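Long-range contacts in carbohydrate kinase, pfkB family (Enterococcus faecalis, PDB 3KTN), which probably phosphorylates a sugar acid, as a putative 2-keto-3-deoxygluconate kinase of the PfkB (ribokinase) family that binds magnesium: residues 52-57 with 77-82; 6-11 with 137-142; 111-116 with 144-149. All coordinates share one frame; numbering follows the deposited sequence.

Interaction 1 (52-57 with 77-82); sequences ALITKL and DQWVGE
Trp79 turns the six-membered part of its indole to Ala52, whose CB lies 3.5 Å from Trp79 CE3 and almost as near CZ3. CG of Trp79 stands anti to the carbonyl carbon, beside the backbone N (chi1 -61°); Ile54 CG1 also reaches Trp79 CE3, 4.0 Å away, as the two side chains cross obliquely. Gln78 lays its CD over one face of the indole, offset toward the rim. On the other face of the sheet Val80 carries the contact: its CG1 and CG2 lie beside Thr55 CG2, CG1 4.1 Å away, the two side chains pointing the same way, while CG1 also packs 3.8 Å from Leu57 CD1. Lys56, bent at chi2 (-65°), runs over Gly81, with CD 3.7 Å from Gly81 O. Its NZ donates to a water that donates in turn to Trp79 O, and it also bonds Asp120 O and makes a cation-pi contact with Tyr121. The parallel ladder rests on Gly81 N to Thr55 O (3.0 Å) and Leu57 N to Gly81 O (2.8 Å); before it starts, a second water joins Leu53 O to Trp79 N. These strands open and close the beta-alpha-beta unit 50-57, 61-72, 80-82: helix 61-72 covers Leu53, Leu57 and Val80, strand 80-82 ends the sheet within the chain, and strand 4-8 flanks 50-57 on its other edge.

Interaction 2 (6-11 with 137-142); sequences AAFGEV and GISLSL
Phe8 and Ser139 meet where the chain leaves strand 4-8 and passes the short, weakly bonded helix 138-142. Their contact is van der Waals: Ser139 OG is 3.6 Å from Phe8 CD2 and Ser139 CB is 4.0 Å from Phe8 CE2, so the serine meets the CD2-CE2 bond of the ring obliquely. CG of Phe8 stands anti to the backbone N (chi1 177°). The ring is also touched by Ala149 and Leu153 of helix 144-159, and the rings of Phe113 and Tyr121 meet it as well, the latter edge-to-face.

The second group of contacts sets carboxylate oxygens against aliphatic carbons. Glu10 crosses both Ile138 and Leu142 at about a right angle, placing OE2 3.8 Å from Ile138 CG1 and OE1 3.9 Å from Leu142 CD2. The two apolar side chains thus border a buried acid whose OE1 forms a salt bridge with Arg108.

No hydrogen bond crosses between the segments; polar groups find partners elsewhere. Ser139 OG bonds to Cys136 O, just before the helix. Within the helix, Ile138 O accepts from both Ser141 N (3.0 Å) and Leu142 N (2.9 Å); the side chains of Ile138, Ser139 and Leu142 all set out from the backbone toward 6-11.

Loops leaving the C-terminal ends of parallel strands commonly form the substrate site in alpha/beta folds such as the ribokinase fold, and both segments continue from such ends. A sulfate ion about 4 Å from the side chain of Ile138 is consistent with a pocket here, though it probably came from the crystallisation liquor.

Interaction 3 (111-116 with 144-149); sequences SAFGIS and EKTRDA
Gly114 and Thr146 bring their CA atoms to 5.9 Å where a type I turn, Phe113 to Ser116, faces the first turn of helix 144-159. The loop is shaped by an ST motif, in which Ser111 OG accepts from Gly114 N, and sits against the helical layer of the ribokinase-like alpha/beta fold. Thr146 makes the main contact. Its CG2, anti to the carbonyl carbon, enters over one face of the Phe113 ring in a CH-pi contact, 4.1 Å from the centroid and 19° off the normal, displaced toward the rim. The same methyl lies 3.1 Å from Phe113 O and 3.6 Å from Gly114 CA, so the ring and the backbone of the turn both pack on it. Thr146 OG1 is engaged with Ser139 O and Thr143 O. Lys145, extended beyond CG, reaches the carbonyl oxygens of the loop: CB is 3.4 Å from Ser116 O, and CD is 3.6 Å from Ile115 O. These are carbon-to-oxygen contacts, and no hydrogen bond crosses the segments. Inside the turn, Ser116 OG, which also bonds to Tyr121 OH, donates to Phe113 O at 2.8 Å with the donor tilted 30° from the carbonyl plane.

In the fold
Interactions 1 and 2 share the main sheet, since strands 50-57 and 4-8 are neighbours: Ile54 N lies 2.8 Å from Ala7 O, and Thr55 OG1 2.6 Å from Gly9 O, both probable hydrogen bonds. Phe113 ties interaction 3 to both, with CD1 3.3 Å from Thr55 OG1 and CD2 3.6 Å from Glu10 CB. Interactions 2 and 3 are also joined through their successive helices, where Leu140 O is 2.8 Å from Arg147 NH1. Their centres are about 9 Å apart. The Glu10 side chain of interaction 2 is about 11 Å from that of Ile276 at the magnesium site; interactions 1 and 3 lie away from it.

Interaction 1 (52-57 with 77-82)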
ATOM      1  N   ALA A  52      -5.910   8.083  32.016  1.00 31.99           N
ATOM      2  CA  ALA A  52      -6.669   9.168  31.425  1.00 32.44           C
ATOM      3  C   ALA A  52      -5.723  10.308  31.087  1.00 33.21           C
ATOM      4  O   ALA A  52      -4.847  10.658  31.882  1.00 33.30           O
ATOM      5  CB  ALA A  52      -7.747   9.644  32.394  1.00 33.51           C
ATOM      6  N   LEU A  53      -5.898  10.888  29.905  1.00 31.96           N
ATOM      7  CA  LEU A  53      -5.047  11.983  29.475  1.00 31.45           C
ATOM      8  C   LEU A  53      -5.745  13.323  29.639  1.00 32.56           C
ATOM      9  O   LEU A  53      -6.891  13.491  29.223  1.00 32.96           O
ATOM     10  CB  LEU A  53      -4.647  11.801  28.007  1.00 32.22           C
ATOM     11  CG  LEU A  53      -3.744  12.880  27.409  1.00 32.22           C
ATOM     12  CD1 LEU A  53      -2.403  12.874  28.137  1.00 32.86           C
ATOM     13  CD2 LEU A  53      -3.537  12.613  25.919  1.00 34.17           C
ATOM     14  N   ILE A  54      -5.048  14.274  30.250  1.00 31.75           N
ATOM     15  CA  ILE A  54      -5.587  15.610  30.438  1.00 33.25           C
ATOM     16  C   ILE A  54      -4.896  16.488  29.405  1.00 31.22           C
ATOM     17  O   ILE A  54      -3.689  16.702  29.477  1.00 30.82           O
ATOM     18  CB  ILE A  54      -5.283  16.153  31.854  1.00 35.79           C
ATOM     19  CG1 ILE A  54      -5.820  15.182  32.905  1.00 38.27           C
ATOM     20  CG2 ILE A  54      -5.916  17.526  32.027  1.00 35.29           C
ATOM     21  CD1 ILE A  54      -5.438  15.539  34.334  1.00 44.24           C
ATOM     22  N   THR A  55      -5.661  16.991  28.444  1.00 31.07           N
ATOM     23  CA  THR A  55      -5.102  17.823  27.390  1.00 30.39           C
ATOM     24  C   THR A  55      -6.259  18.410  26.592  1.00 30.18           C
ATOM     25  O   THR A  55      -7.418  18.262  26.971  1.00 32.24           O
ATOM     26  CB  THR A  55      -4.226  16.967  26.440  1.00 31.41           C
ATOM     27  OG1 THR A  55      -3.493  17.813  25.543  1.00 32.24           O
ATOM     28  CG2 THR A  55      -5.110  16.033  25.631  1.00 28.66           C
ATOM     29  N   LYS A  56      -5.941  19.074  25.487  1.00 30.36           N
ATOM     30  CA  LYS A  56      -6.963  19.645  24.615  1.00 31.99           C
ATOM     31  C   LYS A  56      -6.709  19.204  23.178  1.00 32.01           C
ATOM     32  O   LYS A  56      -5.562  18.986  22.775  1.00 30.68           O
ATOM     33  CB  LYS A  56      -6.941  21.181  24.640  1.00 33.33           C
ATOM     34  CG  LYS A  56      -7.185  21.829  25.999  1.00 35.39           C
ATOM     35  CD  LYS A  56      -8.586  21.569  26.529  1.00 34.77           C
ATOM     36  CE  LYS A  56      -8.800  22.300  27.862  1.00 36.71           C
ATOM     37  NZ  LYS A  56     -10.021  21.837  28.576  1.00 32.80           N
ATOM     38  N   LEU A  57      -7.788  19.075  22.417  1.00 31.20           N
ATOM     39  CA  LEU A  57      -7.714  18.726  21.004  1.00 32.12           C
ATOM     40  C   LEU A  57      -8.747  19.596  20.308  1.00 30.50           C
ATOM     41  O   LEU A  57      -9.813  19.866  20.864  1.00 32.14           O
ATOM     42  CB  LEU A  57      -8.016  17.239  20.772  1.00 30.11           C
ATOM     43  CG  LEU A  57      -6.870  16.280  21.119  1.00 29.80           C
ATOM     44  CD1 LEU A  57      -7.304  14.831  20.891  1.00 30.86           C
ATOM     45  CD2 LEU A  57      -5.670  16.610  20.261  1.00 27.20           C
ATOM     46  N   ASP A  77     -10.638   9.234  27.270  1.00 31.40           N
ATOM     47  CA  ASP A  77     -10.582  10.551  26.655  1.00 33.70           C
ATOM     48  C   ASP A  77     -11.564  11.500  27.352  1.00 33.73           C
ATOM     49  O   ASP A  77     -11.862  12.575  26.838  1.00 32.49           O
ATOM     50  CB  ASP A  77     -10.944  10.437  25.166  1.00 34.80           C
ATOM     51  CG  ASP A  77     -12.395  10.031  24.951  1.00 35.21           C
ATOM     52  OD1 ASP A  77     -12.981   9.419  25.867  1.00 38.16           O
ATOM     53  OD2 ASP A  77     -12.952  10.312  23.870  1.00 36.17           O
ATOM     54  N   GLN A  78     -12.061  11.099  28.518  1.00 35.91           N
ATOM     55  CA  GLN A  78     -13.025  11.911  29.263  1.00 39.22           C
ATOM     56  C   GLN A  78     -12.520  13.314  29.591  1.00 39.18           C
ATOM     57  O   GLN A  78     -13.286  14.275  29.550  1.00 39.47           O
ATOM     58  CB  GLN A  78     -13.424  11.204  30.561  1.00 43.22           C
ATOM     59  CG  GLN A  78     -12.266  10.989  31.532  1.00 49.75           C
ATOM     60  CD  GLN A  78     -12.676  10.218  32.775  1.00 53.45           C
ATOM     61  OE1 GLN A  78     -13.624  10.598  33.470  1.00 57.18           O
ATOM     62  NE2 GLN A  78     -11.960   9.135  33.067  1.00 51.80           N
ATOM     63  N   TRP A  79     -11.234  13.438  29.906  1.00 38.57           N
ATOM     64  CA  TRP A  79     -10.676  14.740  30.245  1.00 38.59           C
ATOM     65  C   TRP A  79      -9.953  15.446  29.105  1.00 38.99           C
ATOM     66  O   TRP A  79      -9.142  16.339  29.339  1.00 38.29           O
ATOM     67  CB  TRP A  79      -9.762  14.624  31.470  1.00 40.75           C
ATOM     68  CG  TRP A  79     -10.505  14.132  32.682  1.00 44.19           C
ATOM     69  CD1 TRP A  79     -11.804  14.407  33.011  1.00 43.96           C
ATOM     70  CD2 TRP A  79     -10.003  13.279  33.716  1.00 45.22           C
ATOM     71  NE1 TRP A  79     -12.144  13.774  34.179  1.00 45.38           N
ATOM     72  CE2 TRP A  79     -11.061  13.070  34.635  1.00 46.01           C
ATOM     73  CE3 TRP A  79      -8.768  12.662  33.955  1.00 46.28           C
ATOM     74  CZ2 TRP A  79     -10.917  12.278  35.781  1.00 46.90           C
ATOM     75  CZ3 TRP A  79      -8.623  11.873  35.095  1.00 47.45           C
ATOM     76  CH2 TRP A  79      -9.696  11.685  35.992  1.00 48.61           C
ATOM     77  N   VAL A  80     -10.240  15.037  27.872  1.00 38.74           N
ATOM     78  CA  VAL A  80      -9.652  15.681  26.703  1.00 37.64           C
ATOM     79  C   VAL A  80     -10.687  16.713  26.272  1.00 37.11           C
ATOM     80  O   VAL A  80     -11.761  16.343  25.801  1.00 39.07           O
ATOM     81  CB  VAL A  80      -9.433  14.686  25.535  1.00 36.56           C
ATOM     82  CG1 VAL A  80      -8.914  15.431  24.319  1.00 34.38           C
ATOM     83  CG2 VAL A  80      -8.454  13.594  25.944  1.00 34.16           C
ATOM     84  N   GLY A  81     -10.373  17.995  26.430  1.00 37.30           N
ATOM     85  CA  GLY A  81     -11.319  19.038  26.066  1.00 35.42           C
ATOM     86  C   GLY A  81     -11.113  19.580  24.667  1.00 37.29           C
ATOM     87  O   GLY A  81     -10.112  19.269  24.020  1.00 36.16           O
ATOM     88  N   GLU A  82     -12.058  20.390  24.197  1.00 36.08           N
ATOM     89  CA  GLU A  82     -11.965  20.978  22.866  1.00 39.83           C
ATOM     90  C   GLU A  82     -11.379  22.374  22.973  1.00 39.70           C
ATOM     91  O   GLU A  82     -11.735  23.131  23.865  1.00 41.20           O
ATOM     92  CB  GLU A  82     -13.347  21.066  22.210  1.00 39.11           C
ATOM     93  CG  GLU A  82     -14.155  19.789  22.286  1.00 41.86           C
ATOM     94  CD  GLU A  82     -15.471  19.889  21.536  1.00 43.94           C
ATOM     95  OE1 GLU A  82     -16.136  20.945  21.617  1.00 43.91           O
ATOM     96  OE2 GLU A  82     -15.846  18.901  20.872  1.00 47.18           O
TER
HETATM   97  O   HOH W   1      -9.005  11.775  29.635  1.00 36.68           O
HETATM   98  O   HOH W   2      -9.820  19.041  29.487  1.00 42.84           O

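Interaction 2 (6-11 with 137-142)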
ATOM      1  N   ALA A   6      -3.169   9.442  35.682  1.00 44.81           N
ATOM      2  CA  ALA A   6      -3.517  10.456  34.700  1.00 41.04           C
ATOM      3  C   ALA A   6      -2.217  11.122  34.268  1.00 40.04           C
ATOM      4  O   ALA A   6      -1.196  11.018  34.950  1.00 37.87           O
ATOM      5  CB  ALA A   6      -4.457  11.494  35.311  1.00 40.67           C
ATOM      6  N   ALA A   7      -2.249  11.790  33.123  1.00 38.32           N
ATOM      7  CA  ALA A   7      -1.072  12.488  32.630  1.00 37.85           C
ATOM      8  C   ALA A   7      -1.527  13.797  32.026  1.00 36.40           C
ATOM      9  O   ALA A   7      -2.573  13.861  31.383  1.00 37.53           O
ATOM     10  CB  ALA A   7      -0.348  11.652  31.582  1.00 36.96           C
ATOM     11  N   PHE A   8      -0.749  14.845  32.254  1.00 34.65           N
ATOM     12  CA  PHE A   8      -1.060  16.158  31.712  1.00 33.99           C
ATOM     13  C   PHE A   8      -0.034  16.352  30.618  1.00 33.59           C
ATOM     14  O   PHE A   8       1.163  16.435  30.895  1.00 33.01           O
ATOM     15  CB  PHE A   8      -0.893  17.243  32.781  1.00 32.85           C
ATOM     16  CG  PHE A   8      -1.120  18.635  32.267  1.00 32.02           C
ATOM     17  CD1 PHE A   8      -2.388  19.048  31.872  1.00 31.22           C
ATOM     18  CD2 PHE A   8      -0.062  19.528  32.155  1.00 33.19           C
ATOM     19  CE1 PHE A   8      -2.599  20.332  31.370  1.00 33.71           C
ATOM     20  CE2 PHE A   8      -0.262  20.817  31.654  1.00 34.02           C
ATOM     21  CZ  PHE A   8      -1.533  21.220  31.260  1.00 32.95           C
ATOM     22  N   GLY A   9      -0.491  16.421  29.373  1.00 34.59           N
ATOM     23  CA  GLY A   9       0.461  16.568  28.297  1.00 34.38           C
ATOM     24  C   GLY A   9      -0.066  16.904  26.923  1.00 36.07           C
ATOM     25  O   GLY A   9      -1.210  17.320  26.737  1.00 34.98           O
ATOM     26  N   GLU A  10       0.807  16.679  25.952  1.00 34.96           N
ATOM     27  CA  GLU A  10       0.561  16.987  24.557  1.00 35.23           C
ATOM     28  C   GLU A  10       0.348  15.783  23.637  1.00 33.84           C
ATOM     29  O   GLU A  10       0.960  14.728  23.815  1.00 33.85           O
ATOM     30  CB  GLU A  10       1.753  17.797  24.063  1.00 35.40           C
ATOM     31  CG  GLU A  10       1.770  18.169  22.606  1.00 35.75           C
ATOM     32  CD  GLU A  10       3.184  18.481  22.151  1.00 36.47           C
ATOM     33  OE1 GLU A  10       3.380  19.457  21.396  1.00 36.69           O
ATOM     34  OE2 GLU A  10       4.107  17.738  22.554  1.00 36.47           O
ATOM     35  N   VAL A  11      -0.535  15.959  22.660  1.00 33.14           N
ATOM     36  CA  VAL A  11      -0.804  14.938  21.653  1.00 31.37           C
ATOM     37  C   VAL A  11      -0.214  15.505  20.370  1.00 32.35           C
ATOM     38  O   VAL A  11      -0.463  16.662  20.034  1.00 31.63           O
ATOM     39  CB  VAL A  11      -2.307  14.725  21.391  1.00 30.54           C
ATOM     40  CG1 VAL A  11      -2.493  13.867  20.139  1.00 30.00           C
ATOM     41  CG2 VAL A  11      -2.964  14.049  22.583  1.00 29.96           C
ATOM     42  N   GLY A 137       7.240  16.774  30.952  1.00 38.06           N
ATOM     43  CA  GLY A 137       8.213  17.847  30.911  1.00 37.63           C
ATOM     44  C   GLY A 137       7.983  18.849  29.798  1.00 38.05           C
ATOM     45  O   GLY A 137       8.352  20.017  29.933  1.00 37.37           O
ATOM     46  N   ILE A 138       7.384  18.403  28.697  1.00 37.80           N
ATOM     47  CA  ILE A 138       7.124  19.299  27.571  1.00 37.36           C
ATOM     48  C   ILE A 138       6.223  20.467  27.993  1.00 37.33           C
ATOM     49  O   ILE A 138       6.372  21.583  27.500  1.00 37.01           O
ATOM     50  CB  ILE A 138       6.485  18.532  26.365  1.00 36.75           C
ATOM     51  CG1 ILE A 138       6.263  19.489  25.190  1.00 38.95           C
ATOM     52  CG2 ILE A 138       5.168  17.893  26.768  1.00 37.10           C
ATOM     53  CD1 ILE A 138       7.547  20.077  24.621  1.00 38.58           C
ATOM     54  N   SER A 139       5.301  20.204  28.914  1.00 37.63           N
ATOM     55  CA  SER A 139       4.389  21.233  29.415  1.00 40.88           C
ATOM     56  C   SER A 139       5.140  22.459  29.927  1.00 41.40           C
ATOM     57  O   SER A 139       4.690  23.592  29.746  1.00 41.56           O
ATOM     58  CB  SER A 139       3.545  20.687  30.563  1.00 41.01           C
ATOM     59  OG  SER A 139       2.951  19.456  30.216  1.00 47.12           O
ATOM     60  N   LEU A 140       6.280  22.230  30.571  1.00 42.04           N
ATOM     61  CA  LEU A 140       7.069  23.331  31.122  1.00 45.14           C
ATOM     62  C   LEU A 140       7.776  24.215  30.106  1.00 45.55           C
ATOM     63  O   LEU A 140       8.093  25.368  30.407  1.00 45.62           O
ATOM     64  CB  LEU A 140       8.109  22.799  32.111  1.00 45.68           C
ATOM     65  CG  LEU A 140       7.587  22.256  33.437  1.00 47.78           C
ATOM     66  CD1 LEU A 140       8.763  21.849  34.310  1.00 49.70           C
ATOM     67  CD2 LEU A 140       6.760  23.322  34.138  1.00 50.58           C
ATOM     68  N   SER A 141       8.020  23.692  28.906  1.00 45.13           N
ATOM     69  CA  SER A 141       8.729  24.462  27.891  1.00 44.84           C
ATOM     70  C   SER A 141       7.919  24.864  26.662  1.00 44.85           C
ATOM     71  O   SER A 141       8.313  25.782  25.941  1.00 45.63           O
ATOM     72  CB  SER A 141       9.962  23.683  27.430  1.00 46.73           C
ATOM     73  OG  SER A 141       9.586  22.492  26.753  1.00 51.89           O
ATOM     74  N   LEU A 142       6.799  24.192  26.412  1.00 43.03           N
ATOM     75  CA  LEU A 142       6.004  24.508  25.227  1.00 41.04           C
ATOM     76  C   LEU A 142       5.591  25.982  25.189  1.00 41.18           C
ATOM     77  O   LEU A 142       6.040  26.730  24.321  1.00 40.52           O
ATOM     78  CB  LEU A 142       4.780  23.591  25.141  1.00 39.56           C
ATOM     79  CG  LEU A 142       4.075  23.594  23.779  1.00 39.98           C
ATOM     80  CD1 LEU A 142       5.088  23.316  22.672  1.00 38.79           C
ATOM     81  CD2 LEU A 142       2.963  22.555  23.766  1.00 39.05           C
TER

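Interaction 3 (111-116 with 144-149)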
ATOM      1  N   SER A 111      -0.648  24.879  18.968  1.00 37.69           N
ATOM      2  CA  SER A 111      -1.589  23.767  19.087  1.00 37.32           C
ATOM      3  C   SER A 111      -2.675  24.020  20.129  1.00 38.38           C
ATOM      4  O   SER A 111      -2.582  24.948  20.936  1.00 37.39           O
ATOM      5  CB  SER A 111      -0.846  22.484  19.459  1.00 36.95           C
ATOM      6  OG  SER A 111      -0.296  22.574  20.768  1.00 34.61           O
ATOM      7  N   ALA A 112      -3.703  23.177  20.094  1.00 36.47           N
ATOM      8  CA  ALA A 112      -4.809  23.255  21.034  1.00 37.47           C
ATOM      9  C   ALA A 112      -4.284  23.173  22.468  1.00 37.83           C
ATOM     10  O   ALA A 112      -4.777  23.859  23.364  1.00 37.86           O
ATOM     11  CB  ALA A 112      -5.785  22.121  20.775  1.00 35.68           C
ATOM     12  N   PHE A 113      -3.285  22.324  22.688  1.00 36.93           N
ATOM     13  CA  PHE A 113      -2.711  22.174  24.017  1.00 36.93           C
ATOM     14  C   PHE A 113      -1.856  23.390  24.374  1.00 36.90           C
ATOM     15  O   PHE A 113      -1.892  23.870  25.503  1.00 36.58           O
ATOM     16  CB  PHE A 113      -1.851  20.917  24.083  1.00 35.73           C
ATOM     17  CG  PHE A 113      -1.156  20.722  25.401  1.00 34.94           C
ATOM     18  CD1 PHE A 113      -1.885  20.499  26.563  1.00 36.21           C
ATOM     19  CD2 PHE A 113       0.234  20.711  25.472  1.00 35.10           C
ATOM     20  CE1 PHE A 113      -1.238  20.261  27.782  1.00 36.06           C
ATOM     21  CE2 PHE A 113       0.892  20.475  26.685  1.00 35.19           C
ATOM     22  CZ  PHE A 113       0.155  20.247  27.839  1.00 34.85           C
ATOM     23  N   GLY A 114      -1.102  23.881  23.399  1.00 36.18           N
ATOM     24  CA  GLY A 114      -0.240  25.024  23.622  1.00 38.96           C
ATOM     25  C   GLY A 114      -0.931  26.339  23.953  1.00 40.69           C
ATOM     26  O   GLY A 114      -0.327  27.205  24.592  1.00 41.33           O
ATOM     27  N   ILE A 115      -2.180  26.504  23.521  1.00 40.35           N
ATOM     28  CA  ILE A 115      -2.910  27.740  23.783  1.00 41.92           C
ATOM     29  C   ILE A 115      -3.891  27.629  24.947  1.00 43.09           C
ATOM     30  O   ILE A 115      -4.632  28.568  25.231  1.00 44.59           O
ATOM     31  CB  ILE A 115      -3.702  28.213  22.541  1.00 40.81           C
ATOM     32  CG1 ILE A 115      -4.879  27.277  22.272  1.00 41.89           C
ATOM     33  CG2 ILE A 115      -2.790  28.265  21.330  1.00 41.80           C
ATOM     34  CD1 ILE A 115      -5.864  27.829  21.263  1.00 41.27           C
ATOM     35  N   SER A 116      -3.908  26.484  25.615  1.00 44.89           N
ATOM     36  CA  SER A 116      -4.811  26.301  26.738  1.00 47.53           C
ATOM     37  C   SER A 116      -4.115  26.660  28.051  1.00 49.09           C
ATOM     38  O   SER A 116      -2.907  26.468  28.202  1.00 48.34           O
ATOM     39  CB  SER A 116      -5.309  24.858  26.783  1.00 46.97           C
ATOM     40  OG  SER A 116      -4.233  23.965  26.994  1.00 51.64           O
ATOM     41  N   GLU A 144       4.070  29.519  27.855  1.00 42.38           N
ATOM     42  CA  GLU A 144       3.887  30.027  29.206  1.00 43.40           C
ATOM     43  C   GLU A 144       2.569  29.492  29.750  1.00 41.52           C
ATOM     44  O   GLU A 144       2.461  29.178  30.935  1.00 42.12           O
ATOM     45  CB  GLU A 144       3.868  31.559  29.205  1.00 46.81           C
ATOM     46  CG  GLU A 144       3.654  32.165  30.591  1.00 53.45           C
ATOM     47  CD  GLU A 144       3.594  33.683  30.574  1.00 56.27           C
ATOM     48  OE1 GLU A 144       4.619  34.320  30.248  1.00 58.00           O
ATOM     49  OE2 GLU A 144       2.517  34.237  30.885  1.00 58.85           O
ATOM     50  N   LYS A 145       1.569  29.371  28.880  1.00 40.20           N
ATOM     51  CA  LYS A 145       0.267  28.867  29.312  1.00 40.09           C
ATOM     52  C   LYS A 145       0.291  27.405  29.748  1.00 38.89           C
ATOM     53  O   LYS A 145      -0.332  27.052  30.747  1.00 39.04           O
ATOM     54  CB  LYS A 145      -0.778  29.057  28.211  1.00 42.12           C
ATOM     55  CG  LYS A 145      -1.131  30.514  27.946  1.00 45.17           C
ATOM     56  CD  LYS A 145      -2.307  30.640  26.995  1.00 46.40           C
ATOM     57  CE  LYS A 145      -2.584  32.093  26.650  1.00 49.42           C
ATOM     58  NZ  LYS A 145      -3.714  32.223  25.684  1.00 53.52           N
ATOM     59  N   THR A 146       0.996  26.551  29.007  1.00 39.66           N
ATOM     60  CA  THR A 146       1.067  25.142  29.387  1.00 38.12           C
ATOM     61  C   THR A 146       1.952  25.017  30.625  1.00 38.80           C
ATOM     62  O   THR A 146       1.744  24.142  31.469  1.00 38.14           O
ATOM     63  CB  THR A 146       1.639  24.248  28.242  1.00 36.63           C
ATOM     64  OG1 THR A 146       2.961  24.675  27.893  1.00 35.43           O
ATOM     65  CG2 THR A 146       0.751  24.334  27.003  1.00 35.63           C
ATOM     66  N   ARG A 147       2.942  25.898  30.732  1.00 40.90           N
ATOM     67  CA  ARG A 147       3.837  25.878  31.885  1.00 43.48           C
ATOM     68  C   ARG A 147       3.070  26.260  33.153  1.00 43.16           C
ATOM     69  O   ARG A 147       3.157  25.570  34.173  1.00 43.40           O
ATOM     70  CB  ARG A 147       5.015  26.836  31.676  1.00 43.79           C
ATOM     71  CG  ARG A 147       5.886  27.007  32.922  1.00 47.42           C
ATOM     72  CD  ARG A 147       7.215  27.680  32.611  1.00 48.92           C
ATOM     73  NE  ARG A 147       7.044  28.927  31.870  1.00 52.24           N
ATOM     74  CZ  ARG A 147       7.331  29.076  30.581  1.00 54.69           C
ATOM     75  NH1 ARG A 147       7.810  28.054  29.881  1.00 55.46           N
ATOM     76  NH2 ARG A 147       7.134  30.247  29.990  1.00 55.87           N
ATOM     77  N   ASP A 148       2.312  27.351  33.086  1.00 44.99           N
ATOM     78  CA  ASP A 148       1.536  27.798  34.241  1.00 46.98           C
ATOM     79  C   ASP A 148       0.517  26.746  34.654  1.00 46.46           C
ATOM     80  O   ASP A 148       0.241  26.568  35.841  1.00 47.15           O
ATOM     81  CB  ASP A 148       0.810  29.115  33.939  1.00 49.78           C
ATOM     82  CG  ASP A 148       1.767  30.257  33.644  1.00 53.01           C
ATOM     83  OD1 ASP A 148       2.876  30.274  34.220  1.00 52.55           O
ATOM     84  OD2 ASP A 148       1.404  31.148  32.844  1.00 56.44           O
ATOM     85  N   ALA A 149      -0.044  26.046  33.672  1.00 44.80           N
ATOM     86  CA  ALA A 149      -1.026  25.007  33.962  1.00 42.66           C
ATOM     87  C   ALA A 149      -0.356  23.818  34.638  1.00 40.81           C
ATOM     88  O   ALA A 149      -0.895  23.248  35.585  1.00 40.76           O
ATOM     89  CB  ALA A 149      -1.720  24.559  32.677  1.00 43.13           C
TER